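Dot/Icm T4SS effector (Legionella pneumophila, PDB 6VVC) is a Legionella effector kinase associated with the Dot/Icm type IV secretion system and activated by inositol hexakisphosphate from the host cell. Local coordinates at residues Ala49-Asn54 and Ile124-Phe129; Ile160-Ile165 and Ile207-Met212; Asn197-Ser202 and Trp264-Glu269. All coordinates share one frame; numbering follows the deposited sequence.

Interaction 1 of 3, residues Ala49-Asn54 and Ile124-Phe129; sequences AVRFEN and IIEQQF
Arg51 and Glu126 illustrate how a salt bridge can fasten a strand to a helix passing across it. The segment axes of strand 49-53 and helix 124-129 run at 92° to each other, 9.9 Å apart at closest. Arg51 approaches end-on, offering NH1 and NH2 together to a single carboxylate oxygen. Arg51 NH2 gives Glu126 OE2 the straighter bond, 2.9 Å long with an N-H...O angle of 158°, while Arg51 NH1 reaches the same OE2 at 3.2 Å. OE2 receives both donors on its syn side, almost in the guanidinium plane. Glu126 OE1 takes a shorter but poorly directed bond from Arg51 NH2 at 2.7 Å, a weak one by its angle. The carboxylate can meet the arginine because the Glu126 chain folds at chi2 (61°), carrying its end back toward the strand. Arg51 NH2 also has a second acid, Glu37 OE2, and its NE is hydrogen-bonded outside the contact.

Next to the salt bridge are apolar contacts and the Phe129 ring. Arg51 NH1 sits over one face of that ring, displaced toward the rim and 3.8 Å from Phe129 CD2; with the flat groups turned well away from parallel, any cation-pi attraction is long and at most weak. Ala49 CB meets Ile125 CG2 at 4.1 Å, and Ala49 O comes to 3.8 Å from Phe129 CZ.

By its place in the chain, helix 114-133 probably corresponds to the kinase alphaC helix, here braced against an earlier antiparallel sheet. On either side of strand 46-53, backbone bonds join Arg51 to Met58 and Asp59 of strand 56-65, and Phe52 to Glu37 and Val50 to Lys39 beside or within strand 38-43, whose Phe38 touches Ile125 and Glu126.

Interaction 2 of 3, residues Ile160-Ile165 and Ile207-Met212; sequences INAIPI and IATEEM
Ile207 and Ile160 come together through contrasting torsions. Ile207 sets CG1 between its backbone N and carbonyl carbon (chi1 45°), a crowded position that turns CD1 toward the facing segment, whereas Ile160 is fully extended, with CG1 opposite its own N (chi1 -167°). Their CD1 methyls therefore meet tip to tip, 4.0 Å apart. This is the apolar flank of an isolated antiparallel beta bridge, by which the loop preceding helix 167-186 docks on the small hairpin of strands 206-208 and 213-215. A hairpin following the catalytic-loop region is a familiar element of kinase folds, and this one probably corresponds to it.

Ile163 and Ala208 form the bridge, a hydrogen-bonded pair. Ile163 N donates to Ala208 O over 3.0 Å, and Ala208 N returns the bond to Ile163 O over 2.7 Å; both are nearly straight. Two backbone bonds at one residue pair thus set the loop along the strand edge.

Side chains fill in around the bridge. Ala162 CB packs 3.5 Å from Ile207 CD1, beside the Thr209 methyl. The side chains of Thr209 and Ile160 cross at about a right angle, Thr209 CG2 lying 4.0 Å from Ile160 CD1. Beyond the bridge, Ile165 CG2 rests 4.1 Å from Ala208 CB, and Val213 of the partner strand touches Ile165 as well. Lys214, bonded through its backbone to Ile207, also meets the side chains of Ile160 and Thr209.

The hairpin closes in a polar turn around Thr209, whose backbone N donates to Met212 O. Its hydroxyl gives both an ST turn and an ST motif: Thr209 OG1 accepts from Glu211 N at 3.2 Å and from Met212 N at 3.3 Å.

Interaction 3 of 3, residues Asn197-Ser202 and Trp264-Glu269; sequences NPYHIS and WRVPIE
A type I beta turn, Asn197-His200, presents Pro198 and Tyr199 to Trp264, Arg265 and Glu269 around the start of helix 265-274. Asn197 stiffens the turn from within: its OD1 accepts from Tyr199 N at 2.7 Å, in the carbonyl plane, which makes an Asx turn, while His200 N bonds back to Asn197 O.

Across the contact no hydrogen bond is made; flat surfaces and hydrocarbon do the work. The guanidinium of Arg265 lies at the CD1-CE1 side of the Tyr199 ring, past its rim, the planes 29° apart; Tyr199 CE1 stands over the centre of the guanidinium, 3.3 Å from Arg265 CZ. Further back along the side chain, Arg265 CD lies over the ring face in a CH-pi contact, 3.9 Å from the Tyr199 ring centroid. A bend at chi3 (-58°) takes the guanidinium from above the face out to the CE1 side, and Asp263 holds Arg265 NE in a salt bridge.

The turn belongs to the loop between strands 189-190 and 206-208, which by its order in the chain probably takes the place of the kinase catalytic loop; the contact thus joins that region to a helix of the C-terminal part of the fold. Pro198 is buried. Its CB touches Trp264 CZ3 at 4.0 Å, and its O approaches Arg265 CD at 3.2 Å. Tyr246 of helix 243-251 packs on both Pro198 and Trp264.

Glu269 brings CG to the edge of the Tyr199 ring, 4.1 Å from CE2. Its OE2, 3.9 Å from Pro198 CG, is hydrogen-bonded to the hydroxyl of Tyr239 in helix 231-241.

How the interactions relate
From the N terminus, interaction 1 comes first and is complete before the others begin: it closes a 69-residue excursion, much of it not modelled, and ties the antiparallel sheet to helix 114-133. Interaction 2 then opens at 160-165, but before 207-212 closes it the chain has passed 197-202, the first half of interaction 3, which waits for 264-269. These two loops therefore cross, and the chain between 197 and 212 is held to the loop before helix 167-186 and to helix 265-274. Nothing touches between contacts: the nearest atoms of interactions 2 and 3 are about 8 Å apart, and interactions 1 and 3 lie on opposite sides of the chain's centre.

Interaction 1 of 3, residues Ala49-Asn54 and Ile124-Phe129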
loop_
_atom_site.group_PDB
_atom_site.type_symbol
_atom_site.label_atom_id
_atom_site.label_comp_id
_atom_site.label_asym_id
_atom_site.label_seq_id
_atom_site.Cartn_x
_atom_site.Cartn_y
_atom_site.Cartn_z
ATOM N N ALA A 49 -6.035 14.428 -3.847
ATOM C CA ALA A 49 -4.900 15.339 -3.764
ATOM C C ALA A 49 -4.569 15.821 -5.170
ATOM O O ALA A 49 -4.503 15.015 -6.105
ATOM C CB ALA A 49 -3.680 14.664 -3.136
ATOM N N VAL A 50 -4.378 17.129 -5.321
ATOM C CA VAL A 50 -4.047 17.736 -6.605
ATOM C C VAL A 50 -2.696 18.422 -6.477
ATOM O O VAL A 50 -2.490 19.234 -5.567
ATOM C CB VAL A 50 -5.118 18.743 -7.063
ATOM C CG1 VAL A 50 -4.701 19.389 -8.382
ATOM C CG2 VAL A 50 -6.467 18.062 -7.202
ATOM N N ARG A 51 -1.788 18.104 -7.391
ATOM C CA ARG A 51 -0.480 18.740 -7.442
ATOM C C ARG A 51 -0.535 19.980 -8.321
ATOM O O ARG A 51 -1.115 19.959 -9.412
ATOM C CB ARG A 51 0.563 17.759 -7.976
ATOM C CG ARG A 51 1.901 18.390 -8.296
ATOM C CD ARG A 51 2.919 17.345 -8.725
ATOM N NE ARG A 51 3.962 17.191 -7.715
ATOM C CZ ARG A 51 4.291 16.049 -7.116
ATOM N NH1 ARG A 51 3.685 14.907 -7.421
ATOM N NH2 ARG A 51 5.255 16.052 -6.209
ATOM N N PHE A 52 0.080 21.061 -7.843
ATOM C CA PHE A 52 0.080 22.338 -8.537
ATOM C C PHE A 52 1.503 22.788 -8.839
ATOM O O PHE A 52 2.458 22.400 -8.157
ATOM C CB PHE A 52 -0.620 23.424 -7.708
ATOM C CG PHE A 52 -2.119 23.355 -7.754
ATOM C CD1 PHE A 52 -2.819 22.550 -6.870
ATOM C CD2 PHE A 52 -2.830 24.107 -8.676
ATOM C CE1 PHE A 52 -4.198 22.491 -6.908
ATOM C CE2 PHE A 52 -4.209 24.052 -8.720
ATOM C CZ PHE A 52 -4.894 23.244 -7.835
ATOM N N GLU A 53 1.630 23.612 -9.877
ATOM C CA GLU A 53 2.890 24.280 -10.195
ATOM C C GLU A 53 2.538 25.631 -10.801
ATOM O O GLU A 53 2.016 25.693 -11.918
ATOM C CB GLU A 53 3.740 23.449 -11.151
ATOM C CG GLU A 53 4.977 24.170 -11.673
ATOM C CD GLU A 53 5.815 23.302 -12.593
ATOM O OE1 GLU A 53 5.431 22.136 -12.825
ATOM O OE2 GLU A 53 6.855 23.787 -13.087
ATOM N N ASN A 54 2.819 26.706 -10.066
ATOM C CA ASN A 54 2.503 28.064 -10.506
ATOM C C ASN A 54 1.008 28.213 -10.795
ATOM O O ASN A 54 0.597 28.661 -11.866
ATOM C CB ASN A 54 3.341 28.453 -11.727
ATOM C CG ASN A 54 4.795 28.708 -11.379
ATOM O OD1 ASN A 54 5.695 28.049 -11.899
ATOM N ND2 ASN A 54 5.031 29.672 -10.495
ATOM N N ILE A 124 3.119 11.417 2.739
ATOM C CA ILE A 124 2.052 10.506 2.337
ATOM C C ILE A 124 1.509 10.882 0.964
ATOM O O ILE A 124 1.256 10.012 0.124
ATOM C CB ILE A 124 0.932 10.493 3.394
ATOM C CG1 ILE A 124 1.441 9.892 4.704
ATOM C CG2 ILE A 124 -0.274 9.718 2.874
ATOM C CD1 ILE A 124 0.496 10.089 5.869
ATOM N N ILE A 125 1.299 12.178 0.719
ATOM C CA ILE A 125 0.795 12.603 -0.585
ATOM C C ILE A 125 1.756 12.174 -1.686
ATOM O O ILE A 125 1.337 11.702 -2.749
ATOM C CB ILE A 125 0.556 14.124 -0.603
ATOM C CG1 ILE A 125 -0.616 14.480 0.314
ATOM C CG2 ILE A 125 0.300 14.602 -2.030
ATOM C CD1 ILE A 125 -0.738 15.957 0.626
ATOM N N GLU A 126 3.058 12.330 -1.447
ATOM C CA GLU A 126 4.038 11.889 -2.432
ATOM C C GLU A 126 4.049 10.372 -2.558
ATOM O O GLU A 126 4.323 9.844 -3.642
ATOM C CB GLU A 126 5.426 12.410 -2.060
ATOM C CG GLU A 126 6.340 12.619 -3.254
ATOM C CD GLU A 126 5.790 13.642 -4.226
ATOM O OE1 GLU A 126 5.558 14.798 -3.810
ATOM O OE2 GLU A 126 5.575 13.291 -5.405
ATOM N N GLN A 127 3.755 9.655 -1.470
ATOM C CA GLN A 127 3.582 8.210 -1.572
ATOM C C GLN A 127 2.430 7.866 -2.508
ATOM O O GLN A 127 2.534 6.935 -3.316
ATOM C CB GLN A 127 3.346 7.608 -0.186
ATOM C CG GLN A 127 4.596 7.567 0.678
ATOM C CD GLN A 127 4.307 7.292 2.145
ATOM O OE1 GLN A 127 3.156 7.135 2.551
ATOM N NE2 GLN A 127 5.362 7.233 2.949
ATOM N N GLN A 128 1.329 8.618 -2.425
ATOM C CA GLN A 128 0.170 8.337 -3.267
ATOM C C GLN A 128 0.517 8.465 -4.745
ATOM O O GLN A 128 0.151 7.607 -5.557
ATOM C CB GLN A 128 -0.978 9.276 -2.898
ATOM C CG GLN A 128 -1.600 8.997 -1.540
ATOM C CD GLN A 128 -2.622 7.880 -1.587
ATOM O OE1 GLN A 128 -2.552 6.992 -2.439
ATOM N NE2 GLN A 128 -3.587 7.920 -0.674
ATOM N N PHE A 129 1.217 9.539 -5.120
ATOM C CA PHE A 129 1.605 9.703 -6.517
ATOM C C PHE A 129 2.640 8.663 -6.929
ATOM O O PHE A 129 2.589 8.141 -8.048
ATOM C CB PHE A 129 2.139 11.115 -6.755
ATOM C CG PHE A 129 1.066 12.158 -6.818
ATOM C CD1 PHE A 129 0.273 12.280 -7.946
ATOM C CD2 PHE A 129 0.846 13.017 -5.754
ATOM C CE1 PHE A 129 -0.722 13.238 -8.012
ATOM C CE2 PHE A 129 -0.147 13.978 -5.814
ATOM C CZ PHE A 129 -0.931 14.088 -6.945
#

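Interaction 2 of 3, residues Ile160-Ile165 and Ile207-Met212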
loop_
_atom_site.group_PDB
_atom_site.type_symbol
_atom_site.label_atom_id
_atom_site.label_comp_id
_atom_site.label_asym_id
_atom_site.label_seq_id
_atom_site.Cartn_x
_atom_site.Cartn_y
_atom_site.Cartn_z
ATOM N N ILE A 160 -14.426 2.024 4.032
ATOM C CA ILE A 160 -14.708 1.515 2.696
ATOM C C ILE A 160 -15.873 0.541 2.754
ATOM O O ILE A 160 -16.114 -0.106 3.777
ATOM C CB ILE A 160 -13.447 0.851 2.084
ATOM C CG1 ILE A 160 -13.650 0.607 0.588
ATOM C CG2 ILE A 160 -13.133 -0.460 2.797
ATOM C CD1 ILE A 160 -12.422 0.074 -0.114
ATOM N N ASN A 161 -16.599 0.444 1.641
ATOM C CA ASN A 161 -17.647 -0.555 1.439
ATOM C C ASN A 161 -17.001 -1.759 0.765
ATOM O O ASN A 161 -16.758 -1.750 -0.444
ATOM C CB ASN A 161 -18.775 0.024 0.593
ATOM C CG ASN A 161 -19.923 -0.948 0.396
ATOM O OD1 ASN A 161 -20.179 -1.807 1.241
ATOM N ND2 ASN A 161 -20.623 -0.815 -0.726
ATOM N N ALA A 162 -16.710 -2.800 1.541
ATOM C CA ALA A 162 -15.973 -3.940 1.013
ATOM C C ALA A 162 -16.175 -5.140 1.926
ATOM O O ALA A 162 -16.650 -5.015 3.058
ATOM C CB ALA A 162 -14.485 -3.610 0.862
ATOM N N ILE A 163 -15.791 -6.305 1.419
ATOM C CA ILE A 163 -16.064 -7.580 2.077
ATOM C C ILE A 163 -14.737 -8.284 2.319
ATOM O O ILE A 163 -13.715 -7.956 1.691
ATOM C CB ILE A 163 -17.018 -8.464 1.238
ATOM C CG1 ILE A 163 -16.447 -8.663 -0.170
ATOM C CG2 ILE A 163 -18.396 -7.827 1.165
ATOM C CD1 ILE A 163 -17.229 -9.636 -1.022
ATOM N N PRO A 164 -14.712 -9.265 3.221
ATOM C CA PRO A 164 -13.485 -10.045 3.420
ATOM C C PRO A 164 -13.168 -10.902 2.204
ATOM O O PRO A 164 -14.054 -11.297 1.442
ATOM C CB PRO A 164 -13.806 -10.914 4.645
ATOM C CG PRO A 164 -14.987 -10.258 5.294
ATOM C CD PRO A 164 -15.766 -9.645 4.176
ATOM N N ILE A 165 -11.880 -11.192 2.033
ATOM C CA ILE A 165 -11.434 -11.992 0.899
ATOM C C ILE A 165 -11.738 -13.465 1.151
ATOM O O ILE A 165 -11.906 -13.912 2.288
ATOM C CB ILE A 165 -9.935 -11.768 0.633
ATOM C CG1 ILE A 165 -9.099 -12.340 1.782
ATOM C CG2 ILE A 165 -9.645 -10.286 0.471
ATOM C CD1 ILE A 165 -7.612 -12.097 1.641
ATOM N N ILE A 207 -9.341 -6.545 2.432
ATOM C CA ILE A 207 -10.728 -6.620 1.997
ATOM C C ILE A 207 -10.768 -6.656 0.476
ATOM O O ILE A 207 -9.780 -6.376 -0.206
ATOM C CB ILE A 207 -11.590 -5.456 2.536
ATOM C CG1 ILE A 207 -10.877 -4.107 2.394
ATOM C CG2 ILE A 207 -11.948 -5.704 3.990
ATOM C CD1 ILE A 207 -10.965 -3.498 1.011
ATOM N N ALA A 208 -11.932 -7.025 -0.049
ATOM C CA ALA A 208 -12.162 -7.103 -1.481
ATOM C C ALA A 208 -13.337 -6.218 -1.855
ATOM O O ALA A 208 -14.383 -6.250 -1.199
ATOM C CB ALA A 208 -12.443 -8.543 -1.923
ATOM N N THR A 209 -13.150 -5.418 -2.894
ATOM C CA THR A 209 -14.260 -4.828 -3.619
ATOM C C THR A 209 -14.609 -5.784 -4.758
ATOM O O THR A 209 -14.073 -6.892 -4.850
ATOM C CB THR A 209 -13.900 -3.433 -4.116
ATOM O OG1 THR A 209 -12.946 -3.531 -5.180
ATOM C CG2 THR A 209 -13.303 -2.609 -2.986
ATOM N N GLU A 210 -15.506 -5.373 -5.646
ATOM C CA GLU A 210 -15.823 -6.217 -6.789
ATOM C C GLU A 210 -14.731 -6.188 -7.847
ATOM O O GLU A 210 -14.703 -7.074 -8.710
ATOM C CB GLU A 210 -17.165 -5.796 -7.387
ATOM C CG GLU A 210 -18.335 -6.072 -6.452
ATOM C CD GLU A 210 -19.673 -5.672 -7.037
ATOM O OE1 GLU A 210 -19.693 -5.029 -8.108
ATOM O OE2 GLU A 210 -20.709 -6.004 -6.423
ATOM N N GLU A 211 -13.823 -5.217 -7.793
ATOM C CA GLU A 211 -12.728 -5.141 -8.748
ATOM C C GLU A 211 -11.442 -5.778 -8.237
ATOM O O GLU A 211 -10.743 -6.447 -9.003
ATOM C CB GLU A 211 -12.437 -3.682 -9.122
ATOM C CG GLU A 211 -13.665 -2.840 -9.403
ATOM C CD GLU A 211 -14.135 -2.068 -8.183
ATOM O OE1 GLU A 211 -13.278 -1.538 -7.442
ATOM O OE2 GLU A 211 -15.362 -1.993 -7.961
ATOM N N MET A 212 -11.104 -5.588 -6.962
ATOM C CA MET A 212 -9.758 -5.902 -6.508
ATOM C C MET A 212 -9.734 -6.112 -5.002
ATOM O O MET A 212 -10.712 -5.864 -4.294
ATOM C CB MET A 212 -8.783 -4.782 -6.887
ATOM C CG MET A 212 -9.107 -3.455 -6.208
ATOM S SD MET A 212 -7.973 -2.132 -6.655
ATOM C CE MET A 212 -8.505 -1.793 -8.330
#

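Interaction 3 of 3, residues Asn197-Ser202 and Trp264-Glu269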
loop_
_atom_site.group_PDB
_atom_site.type_symbol
_atom_site.label_atom_id
_atom_site.label_comp_id
_atom_site.label_asym_id
_atom_site.label_seq_id
_atom_site.Cartn_x
_atom_site.Cartn_y
_atom_site.Cartn_z
ATOM N N ASN A 197 5.764 -9.644 11.341
ATOM C CA ASN A 197 6.826 -10.638 11.378
ATOM C C ASN A 197 6.193 -11.978 11.020
ATOM O O ASN A 197 4.969 -12.052 10.852
ATOM C CB ASN A 197 7.493 -10.674 12.753
ATOM C CG ASN A 197 6.512 -10.961 13.872
ATOM O OD1 ASN A 197 5.967 -12.060 13.965
ATOM N ND2 ASN A 197 6.292 -9.977 14.736
ATOM N N PRO A 198 6.972 -13.052 10.880
ATOM C CA PRO A 198 6.368 -14.336 10.487
ATOM C C PRO A 198 5.304 -14.842 11.447
ATOM O O PRO A 198 4.501 -15.697 11.053
ATOM C CB PRO A 198 7.572 -15.286 10.435
ATOM C CG PRO A 198 8.727 -14.391 10.129
ATOM C CD PRO A 198 8.446 -13.117 10.878
ATOM N N TYR A 199 5.259 -14.345 12.681
ATOM C CA TYR A 199 4.322 -14.838 13.681
ATOM C C TYR A 199 3.149 -13.898 13.919
ATOM O O TYR A 199 2.399 -14.095 14.881
ATOM C CB TYR A 199 5.058 -15.102 14.996
ATOM C CG TYR A 199 5.904 -16.347 14.946
ATOM C CD1 TYR A 199 5.372 -17.580 15.287
ATOM C CD2 TYR A 199 7.229 -16.297 14.537
ATOM C CE1 TYR A 199 6.134 -18.725 15.234
ATOM C CE2 TYR A 199 8.002 -17.439 14.481
ATOM C CZ TYR A 199 7.448 -18.650 14.829
ATOM O OH TYR A 199 8.211 -19.792 14.775
ATOM N N HIS A 200 2.958 -12.898 13.062
ATOM C CA HIS A 200 1.896 -11.917 13.227
ATOM C C HIS A 200 1.138 -11.736 11.921
ATOM O O HIS A 200 1.742 -11.669 10.847
ATOM C CB HIS A 200 2.463 -10.569 13.684
ATOM C CG HIS A 200 1.446 -9.471 13.726
ATOM N ND1 HIS A 200 1.180 -8.663 12.643
ATOM C CD2 HIS A 200 0.628 -9.052 14.719
ATOM C CE1 HIS A 200 0.245 -7.787 12.968
ATOM N NE2 HIS A 200 -0.108 -8.002 14.223
ATOM N N ILE A 201 -0.186 -11.648 12.024
ATOM C CA ILE A 201 -1.050 -11.402 10.873
ATOM C C ILE A 201 -2.287 -10.659 11.357
ATOM O O ILE A 201 -2.780 -10.906 12.460
ATOM C CB ILE A 201 -1.426 -12.719 10.161
ATOM C CG1 ILE A 201 -2.198 -12.441 8.869
ATOM C CG2 ILE A 201 -2.246 -13.616 11.081
ATOM C CD1 ILE A 201 -1.328 -12.000 7.714
ATOM N N SER A 202 -2.785 -9.743 10.524
ATOM C CA SER A 202 -4.029 -9.015 10.781
ATOM C C SER A 202 -4.941 -9.207 9.577
ATOM O O SER A 202 -5.052 -8.321 8.717
ATOM C CB SER A 202 -3.766 -7.532 11.045
ATOM O OG SER A 202 -2.964 -7.356 12.197
ATOM N N TRP A 264 6.306 -22.897 8.026
ATOM C CA TRP A 264 7.264 -22.161 7.212
ATOM C C TRP A 264 8.001 -21.088 8.001
ATOM O O TRP A 264 9.029 -20.589 7.534
ATOM C CB TRP A 264 6.542 -21.516 6.026
ATOM C CG TRP A 264 5.372 -20.667 6.444
ATOM C CD1 TRP A 264 4.077 -21.071 6.590
ATOM C CD2 TRP A 264 5.397 -19.274 6.779
ATOM N NE1 TRP A 264 3.293 -20.017 6.993
ATOM C CE2 TRP A 264 4.079 -18.902 7.115
ATOM C CE3 TRP A 264 6.403 -18.303 6.826
ATOM C CZ2 TRP A 264 3.742 -17.606 7.492
ATOM C CZ3 TRP A 264 6.065 -17.016 7.200
ATOM C CH2 TRP A 264 4.746 -16.680 7.529
ATOM N N ARG A 265 7.504 -20.721 9.182
ATOM C CA ARG A 265 8.128 -19.642 9.941
ATOM C C ARG A 265 9.490 -20.050 10.486
ATOM O O ARG A 265 10.389 -19.207 10.594
ATOM C CB ARG A 265 7.201 -19.214 11.080
ATOM C CG ARG A 265 5.799 -18.832 10.611
ATOM C CD ARG A 265 4.795 -18.776 11.755
ATOM N NE ARG A 265 4.694 -20.050 12.464
ATOM C CZ ARG A 265 3.823 -20.303 13.437
ATOM N NH1 ARG A 265 2.960 -19.372 13.826
ATOM N NH2 ARG A 265 3.813 -21.492 14.020
ATOM N N VAL A 266 9.671 -21.325 10.818
ATOM C CA VAL A 266 10.890 -21.797 11.472
ATOM C C VAL A 266 12.070 -21.733 10.507
ATOM O O VAL A 266 13.092 -21.115 10.842
ATOM C CB VAL A 266 10.698 -23.217 12.033
ATOM C CG1 VAL A 266 12.006 -23.757 12.592
ATOM C CG2 VAL A 266 9.615 -23.218 13.104
ATOM N N PRO A 267 11.998 -22.338 9.315
ATOM C CA PRO A 267 13.148 -22.237 8.398
ATOM C C PRO A 267 13.485 -20.803 8.034
ATOM O O PRO A 267 14.666 -20.450 7.919
ATOM C CB PRO A 267 12.695 -23.036 7.165
ATOM C CG PRO A 267 11.544 -23.868 7.626
ATOM C CD PRO A 267 10.878 -23.083 8.712
ATOM N N ILE A 268 12.466 -19.964 7.843
ATOM C CA ILE A 268 12.698 -18.567 7.493
ATOM C C ILE A 268 13.417 -17.850 8.631
ATOM O O ILE A 268 14.450 -17.202 8.428
ATOM C CB ILE A 268 11.364 -17.880 7.142
ATOM C CG1 ILE A 268 10.730 -18.541 5.913
ATOM C CG2 ILE A 268 11.562 -16.394 6.914
ATOM C CD1 ILE A 268 11.682 -18.729 4.753
ATOM N N GLU A 269 12.880 -17.957 9.849
ATOM C CA GLU A 269 13.500 -17.292 10.990
ATOM C C GLU A 269 14.922 -17.790 11.218
ATOM O O GLU A 269 15.804 -17.015 11.610
ATOM C CB GLU A 269 12.649 -17.504 12.242
ATOM C CG GLU A 269 11.377 -16.672 12.261
ATOM C CD GLU A 269 11.609 -15.267 12.784
ATOM O OE1 GLU A 269 11.304 -15.014 13.969
ATOM O OE2 GLU A 269 12.107 -14.419 12.015
#